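Local coordinates for protein R-imine reductase (Streptomyces kanamyceticus, PDB 3ZGY) that catalyses the R-selective reduction of an imine substrate, using NADPH as the reductant, at residues Ala91-Leu96 with Ala121-Gly126; Asp253-Thr258 with Ser294-Leu299. All coordinates share one frame; numbering follows the deposited sequence.

Interaction 1. Residues Ala91-Leu96 with Ala121-Gly126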
ATOM      1  N   ALA D  91     -23.329   1.012 -25.811  1.00 44.09           N
ATOM      2  CA  ALA D  91     -23.357   1.084 -27.281  1.00 47.35           C
ATOM      3  C   ALA D  91     -23.591  -0.288 -27.949  1.00 48.72           C
ATOM      4  O   ALA D  91     -24.249  -0.376 -28.981  1.00 45.02           O
ATOM      5  CB  ALA D  91     -22.088   1.751 -27.785  1.00 41.85           C
ATOM      6  N   LEU D  92     -23.098  -1.354 -27.326  1.00 44.49           N
ATOM      7  CA  LEU D  92     -23.235  -2.662 -27.922  1.00 44.35           C
ATOM      8  C   LEU D  92     -24.504  -3.330 -27.532  1.00 45.79           C
ATOM      9  O   LEU D  92     -25.053  -4.068 -28.333  1.00 53.56           O
ATOM     10  CB  LEU D  92     -22.079  -3.552 -27.500  1.00 46.96           C
ATOM     11  CG  LEU D  92     -20.706  -3.058 -27.934  1.00 48.33           C
ATOM     12  CD1 LEU D  92     -19.663  -4.044 -27.461  1.00 51.64           C
ATOM     13  CD2 LEU D  92     -20.672  -2.909 -29.442  1.00 45.62           C
ATOM     14  N   LEU D  93     -24.955  -3.130 -26.297  1.00 43.02           N
ATOM     15  CA  LEU D  93     -26.075  -3.900 -25.785  1.00 45.24           C
ATOM     16  C   LEU D  93     -27.462  -3.189 -25.893  1.00 49.22           C
ATOM     17  O   LEU D  93     -28.457  -3.844 -26.107  1.00 41.01           O
ATOM     18  CB  LEU D  93     -25.821  -4.263 -24.345  1.00 49.90           C
ATOM     19  CG  LEU D  93     -24.613  -5.154 -24.080  1.00 54.64           C
ATOM     20  CD1 LEU D  93     -24.624  -5.628 -22.634  1.00 53.15           C
ATOM     21  CD2 LEU D  93     -24.578  -6.338 -25.031  1.00 48.13           C
ATOM     22  N   ASP D  94     -27.510  -1.861 -25.743  1.00 46.02           N
ATOM     23  CA  ASP D  94     -28.790  -1.166 -25.732  1.00 40.97           C
ATOM     24  C   ASP D  94     -29.571  -1.411 -27.021  1.00 42.63           C
ATOM     25  O   ASP D  94     -30.767  -1.641 -26.975  1.00 43.03           O
ATOM     26  CB  ASP D  94     -28.621   0.335 -25.414  1.00 40.18           C
ATOM     27  CG  ASP D  94     -28.214   0.615 -23.936  1.00 42.22           C
ATOM     28  OD1 ASP D  94     -28.301  -0.292 -23.102  1.00 53.31           O
ATOM     29  OD2 ASP D  94     -27.846   1.767 -23.585  1.00 40.93           O
ATOM     30  N   PRO D  95     -28.909  -1.401 -28.183  1.00 46.57           N
ATOM     31  CA  PRO D  95     -29.686  -1.576 -29.407  1.00 47.93           C
ATOM     32  C   PRO D  95     -30.301  -2.936 -29.596  1.00 49.94           C
ATOM     33  O   PRO D  95     -30.975  -3.122 -30.575  1.00 53.44           O
ATOM     34  CB  PRO D  95     -28.660  -1.352 -30.508  1.00 49.99           C
ATOM     35  CG  PRO D  95     -27.608  -0.510 -29.893  1.00 49.38           C
ATOM     36  CD  PRO D  95     -27.535  -0.962 -28.469  1.00 50.00           C
ATOM     37  N   LEU D  96     -30.070  -3.896 -28.708  1.00 57.90           N
ATOM     38  CA  LEU D  96     -30.580  -5.255 -28.925  1.00 58.42           C
ATOM     39  C   LEU D  96     -32.089  -5.318 -28.780  1.00 60.61           C
ATOM     40  O   LEU D  96     -32.632  -4.622 -27.942  1.00 73.12           O
ATOM     41  CB  LEU D  96     -29.954  -6.224 -27.919  1.00 57.21           C
ATOM     42  CG  LEU D  96     -28.465  -6.521 -28.028  1.00 54.47           C
ATOM     43  CD1 LEU D  96     -28.078  -7.470 -26.919  1.00 54.40           C
ATOM     44  CD2 LEU D  96     -28.100  -7.122 -29.374  1.00 59.56           C
ATOM     45  N   ALA D 121     -27.576  -3.660 -13.941  1.00 36.34           N
ATOM     46  CA  ALA D 121     -28.434  -4.613 -13.256  1.00 32.60           C
ATOM     47  C   ALA D 121     -29.913  -4.294 -13.442  1.00 34.34           C
ATOM     48  O   ALA D 121     -30.673  -5.174 -13.848  1.00 37.51           O
ATOM     49  CB  ALA D 121     -28.099  -4.672 -11.792  1.00 34.40           C
ATOM     50  N   ALA D 122     -30.340  -3.046 -13.193  1.00 31.84           N
ATOM     51  CA  ALA D 122     -31.741  -2.696 -13.482  1.00 30.18           C
ATOM     52  C   ALA D 122     -32.133  -2.947 -14.963  1.00 30.77           C
ATOM     53  O   ALA D 122     -33.175  -3.516 -15.287  1.00 32.45           O
ATOM     54  CB  ALA D 122     -32.000  -1.274 -13.088  1.00 27.95           C
ATOM     55  N   TRP D 123     -31.244  -2.571 -15.863  1.00 32.53           N
ATOM     56  CA  TRP D 123     -31.488  -2.713 -17.293  1.00 36.20           C
ATOM     57  C   TRP D 123     -31.599  -4.156 -17.700  1.00 35.21           C
ATOM     58  O   TRP D 123     -32.541  -4.550 -18.367  1.00 37.10           O
ATOM     59  CB  TRP D 123     -30.358  -2.060 -18.052  1.00 35.43           C
ATOM     60  CG  TRP D 123     -30.354  -2.293 -19.449  1.00 34.85           C
ATOM     61  CD1 TRP D 123     -30.956  -1.577 -20.340  1.00 35.01           C
ATOM     62  CD2 TRP D 123     -29.633  -3.313 -20.155  1.00 44.14           C
ATOM     63  NE1 TRP D 123     -30.736  -2.081 -21.578  1.00 39.11           N
ATOM     64  CE2 TRP D 123     -29.935  -3.165 -21.495  1.00 40.29           C
ATOM     65  CE3 TRP D 123     -28.757  -4.325 -19.768  1.00 47.86           C
ATOM     66  CZ2 TRP D 123     -29.383  -3.946 -22.477  1.00 47.45           C
ATOM     67  CZ3 TRP D 123     -28.242  -5.135 -20.737  1.00 52.81           C
ATOM     68  CH2 TRP D 123     -28.557  -4.945 -22.080  1.00 49.35           C
ATOM     69  N   ALA D 124     -30.660  -4.944 -17.244  1.00 38.47           N
ATOM     70  CA  ALA D 124     -30.683  -6.353 -17.524  1.00 41.04           C
ATOM     71  C   ALA D 124     -31.961  -7.004 -16.975  1.00 43.73           C
ATOM     72  O   ALA D 124     -32.624  -7.791 -17.664  1.00 41.63           O
ATOM     73  CB  ALA D 124     -29.480  -7.006 -16.937  1.00 40.81           C
ATOM     74  N   ASP D 125     -32.342  -6.653 -15.762  1.00 41.44           N
ATOM     75  CA  ASP D 125     -33.566  -7.193 -15.275  1.00 43.91           C
ATOM     76  C   ASP D 125     -34.780  -6.834 -16.171  1.00 44.16           C
ATOM     77  O   ASP D 125     -35.630  -7.653 -16.432  1.00 47.05           O
ATOM     78  CB  ASP D 125     -33.818  -6.718 -13.878  1.00 43.14           C
ATOM     79  CG  ASP D 125     -34.998  -7.382 -13.308  1.00 47.64           C
ATOM     80  OD1 ASP D 125     -34.864  -8.555 -12.921  1.00 60.73           O
ATOM     81  OD2 ASP D 125     -36.084  -6.756 -13.322  1.00 56.04           O
ATOM     82  N   GLY D 126     -34.887  -5.587 -16.587  1.00 39.97           N
ATOM     83  CA  GLY D 126     -35.958  -5.204 -17.475  1.00 37.50           C
ATOM     84  C   GLY D 126     -35.928  -5.963 -18.809  1.00 41.78           C
ATOM     85  O   GLY D 126     -36.943  -6.009 -19.466  1.00 55.77           O
TER
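In the N-terminal Rossmann-type nucleotide-binding domain, the end region of helix 86-93 and the turn that follows it meet helix 114-126, with Leu93 and Asp94 on the first side and the indole of Trp123 on the second. Strand 105-108 follows the first helix and precedes the second in the chain, and Leu93 and Trp123 both pack on its Leu106. A chi1 of 171° sets the indole opposite the backbone N of Trp123 and directs it toward Leu93 and the turn that begins there. The six-membered ring does the apolar work: CH2 of Trp123 lies 3.6 Å from CB of Leu93, and CD1 of Leu93 comes to 4.0 Å from the same ring carbon. The two side chains cross at about a right angle. The carbonyl of Leu93 also borders the indole, its O 3.7 Å from Trp123 CZ2, and accepts the 3.1 Å hydrogen bond from Leu96 N that closes a type I turn over Leu93-Leu96.

Asp94 comes in over the indole from one side. Its OD1 sits 3.2 Å above the ring plane, displaced toward the rim, and the carboxylate is inclined 53° to the ring. Although OD1 of Asp94 is 3.4 Å from NE1 of Trp123, the angle is too poor for a hydrogen bond. The carboxylate instead bonds to His90 through OD2 and makes a salt bridge through OD1 with Arg120. Trp123 therefore reaches the other segment by apolar packing on Leu93, whereas the polar link is the Asp94-Arg120 salt bridge; Arg120, which also packs on the indole from within its own helix, probably offsets the negative charge lying over the ring.

Interaction 2. Residues Asp253-Thr258 with Ser294-Leu299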
ATOM      1  N   ASP D 253      -2.052  11.600  18.578  1.00 79.86           N
ATOM      2  CA  ASP D 253      -1.176  12.684  19.063  1.00 79.98           C
ATOM      3  C   ASP D 253       0.302  12.320  18.832  1.00 76.18           C
ATOM      4  O   ASP D 253       1.021  13.089  18.197  1.00 75.49           O
ATOM      5  CB  ASP D 253      -1.404  12.953  20.549  1.00 84.61           C
ATOM      6  CG  ASP D 253      -2.701  13.715  20.838  1.00 86.70           C
ATOM      7  OD1 ASP D 253      -3.081  14.618  20.054  1.00 91.46           O
ATOM      8  OD2 ASP D 253      -3.332  13.407  21.887  1.00 91.06           O
ATOM      9  N   THR D 254       0.706  11.128  19.277  1.00 63.33           N
ATOM     10  CA  THR D 254       2.093  10.637  19.123  1.00 73.51           C
ATOM     11  C   THR D 254       2.564  10.654  17.663  1.00 81.33           C
ATOM     12  O   THR D 254       3.726  10.956  17.368  1.00110.22           O
ATOM     13  CB  THR D 254       2.312   9.117  19.573  1.00 76.96           C
ATOM     14  OG1 THR D 254       1.191   8.640  20.300  1.00 79.70           O
ATOM     15  CG2 THR D 254       3.585   8.914  20.439  1.00 97.43           C
ATOM     16  N   HIS D 255       1.685  10.276  16.744  1.00 79.85           N
ATOM     17  CA  HIS D 255       2.030  10.259  15.311  1.00 72.12           C
ATOM     18  C   HIS D 255       2.489  11.632  14.846  1.00 69.19           C
ATOM     19  O   HIS D 255       3.431  11.764  14.080  1.00 73.12           O
ATOM     20  CB  HIS D 255       0.820   9.767  14.481  1.00 75.88           C
ATOM     21  CG  HIS D 255       0.563   8.289  14.593  1.00 66.72           C
ATOM     22  ND1 HIS D 255       0.832   7.412  13.569  1.00 64.23           N
ATOM     23  CD2 HIS D 255       0.092   7.533  15.614  1.00 68.76           C
ATOM     24  CE1 HIS D 255       0.517   6.183  13.939  1.00 69.42           C
ATOM     25  NE2 HIS D 255       0.068   6.227  15.181  1.00 73.86           N
ATOM     26  N   LEU D 256       1.792  12.646  15.350  1.00 79.88           N
ATOM     27  CA  LEU D 256       1.868  14.056  14.895  1.00 74.29           C
ATOM     28  C   LEU D 256       3.220  14.706  14.768  1.00 71.25           C
ATOM     29  O   LEU D 256       3.536  15.328  13.755  1.00 67.66           O
ATOM     30  CB  LEU D 256       1.098  14.889  15.912  1.00 69.17           C
ATOM     31  CG  LEU D 256      -0.235  15.507  15.588  1.00 75.37           C
ATOM     32  CD1 LEU D 256      -0.924  14.908  14.369  1.00 79.45           C
ATOM     33  CD2 LEU D 256      -1.064  15.335  16.853  1.00 79.25           C
ATOM     34  N   ALA D 257       4.001  14.606  15.834  1.00 74.67           N
ATOM     35  CA  ALA D 257       5.360  15.119  15.821  1.00 76.07           C
ATOM     36  C   ALA D 257       6.177  14.482  14.689  1.00 74.94           C
ATOM     37  O   ALA D 257       6.878  15.175  13.941  1.00 71.66           O
ATOM     38  CB  ALA D 257       6.025  14.821  17.135  1.00 81.75           C
ATOM     39  N   THR D 258       6.049  13.167  14.554  1.00 62.24           N
ATOM     40  CA  THR D 258       6.741  12.446  13.499  1.00 56.31           C
ATOM     41  C   THR D 258       6.291  12.828  12.111  1.00 56.80           C
ATOM     42  O   THR D 258       7.127  12.953  11.217  1.00 50.60           O
ATOM     43  CB  THR D 258       6.515  10.976  13.626  1.00 57.00           C
ATOM     44  OG1 THR D 258       6.569  10.627  15.011  1.00 67.53           O
ATOM     45  CG2 THR D 258       7.565  10.276  12.917  1.00 59.41           C
ATOM     46  N   SER D 294      -7.127   8.816  20.520  1.00 72.96           N
ATOM     47  CA  SER D 294      -7.482   7.504  19.971  1.00 75.13           C
ATOM     48  C   SER D 294      -6.391   6.910  19.078  1.00 66.75           C
ATOM     49  O   SER D 294      -5.489   7.611  18.598  1.00 63.90           O
ATOM     50  CB  SER D 294      -8.763   7.595  19.153  1.00 81.45           C
ATOM     51  OG  SER D 294      -9.681   8.499  19.721  1.00 77.32           O
ATOM     52  N   GLY D 295      -6.500   5.610  18.838  1.00 63.66           N
ATOM     53  CA  GLY D 295      -5.671   4.934  17.830  1.00 64.55           C
ATOM     54  C   GLY D 295      -5.889   5.452  16.400  1.00 63.58           C
ATOM     55  O   GLY D 295      -6.886   6.126  16.117  1.00 62.09           O
ATOM     56  N   TYR D 296      -4.963   5.119  15.497  1.00 56.71           N
ATOM     57  CA  TYR D 296      -4.967   5.645  14.116  1.00 56.10           C
ATOM     58  C   TYR D 296      -6.305   5.353  13.421  1.00 56.96           C
ATOM     59  O   TYR D 296      -6.822   6.189  12.704  1.00 50.26           O
ATOM     60  CB  TYR D 296      -3.765   5.106  13.295  1.00 57.42           C
ATOM     61  CG  TYR D 296      -3.476   5.922  12.048  1.00 56.82           C
ATOM     62  CD1 TYR D 296      -4.098   5.636  10.844  1.00 54.55           C
ATOM     63  CD2 TYR D 296      -2.599   6.988  12.071  1.00 53.04           C
ATOM     64  CE1 TYR D 296      -3.838   6.391   9.693  1.00 55.57           C
ATOM     65  CE2 TYR D 296      -2.344   7.749  10.915  1.00 58.01           C
ATOM     66  CZ  TYR D 296      -2.970   7.447   9.731  1.00 54.62           C
ATOM     67  OH  TYR D 296      -2.740   8.198   8.604  1.00 59.50           O
ATOM     68  N   PRO D 297      -6.917   4.189  13.701  1.00 62.66           N
ATOM     69  CA  PRO D 297      -8.159   3.870  12.994  1.00 63.08           C
ATOM     70  C   PRO D 297      -9.303   4.830  13.212  1.00 61.65           C
ATOM     71  O   PRO D 297     -10.257   4.802  12.468  1.00 61.44           O
ATOM     72  CB  PRO D 297      -8.514   2.483  13.521  1.00 68.88           C
ATOM     73  CG  PRO D 297      -7.198   1.882  13.873  1.00 70.09           C
ATOM     74  CD  PRO D 297      -6.403   3.017  14.438  1.00 65.34           C
ATOM     75  N   ALA D 298      -9.228   5.679  14.217  1.00 61.57           N
ATOM     76  CA  ALA D 298     -10.244   6.711  14.379  1.00 54.72           C
ATOM     77  C   ALA D 298     -10.271   7.663  13.215  1.00 54.69           C
ATOM     78  O   ALA D 298     -11.198   8.450  13.077  1.00 68.94           O
ATOM     79  CB  ALA D 298      -9.985   7.484  15.639  1.00 60.41           C
ATOM     80  N   LEU D 299      -9.249   7.622  12.382  1.00 51.63           N
ATOM     81  CA  LEU D 299      -9.241   8.450  11.207  1.00 54.84           C
ATOM     82  C   LEU D 299     -10.266   7.997  10.151  1.00 59.94           C
ATOM     83  O   LEU D 299     -10.484   8.711   9.172  1.00 54.92           O
ATOM     84  CB  LEU D 299      -7.855   8.491  10.581  1.00 54.67           C
ATOM     85  CG  LEU D 299      -7.124   9.817  10.716  1.00 62.13           C
ATOM     86  CD1 LEU D 299      -6.663  10.011  12.144  1.00 72.92           C
ATOM     87  CD2 LEU D 299      -5.929   9.821   9.801  1.00 65.20           C
TER
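In the C-terminal helical domain, His255 on helix 252-269 meets Tyr296, which opens the 3-10 turn 296-299 leading into helix 300-304. The rings form an oblique aromatic pair, with centroids 5.2 Å apart and planes at 46°, an angle that suits neither a parallel stack nor a T-shaped one. The phenol of Tyr296 is set beside the imidazole by a first torsion of -162°, which puts CG roughly trans to the backbone N. His255 takes a different first torsion (chi1 -74°), with CG anti to the carbonyl carbon, and its imidazole extends toward the tyrosine, the two side chains crossing at roughly a right angle.

One ring carbon makes most of the contact: Tyr296 CD2 stands 3.6 Å above a face of the imidazole, offset toward its rim. In the second subunit, Trp195 bonds to His255 ND1 and Asn199 to the hydroxyl of Tyr296, while His255 NE2 makes a weak hydrogen bond to Ala250 O of its own chain. The indole of that Trp195 also meets both rings, so the pair belongs to the dimer interface. Replacing His255 by an alanine would probably leave Trp195 of the second subunit without its hydrogen-bond partner and CD2 of Tyr296 without the imidazole packed against it. At the closest point, His255 CE1 lies 3.7 Å from Tyr296 CD2, with His255 ND1 next at 3.8 Å from that same carbon.

In the fold
Interactions 1 and 2 occupy different domains on opposite sides of the chain's centre, with centres about 48 Å apart and nearest atoms about 30 Å apart, and they share no helix or strand. Both are partly buried, but their surroundings differ. Interaction 1 lies within one subunit, beside the central sheet of the nucleotide-binding domain, and a charged cluster borders its apolar packing. In interaction 2 a helix faces a 3-10 turn, and the second subunit supplies polar partners to both side chains. Interaction 1 thus sets one indole against a leucine and a carboxylate, linking neighbouring elements of its domain, while interaction 2 pairs two aromatic rings and contributes to dimer contacts.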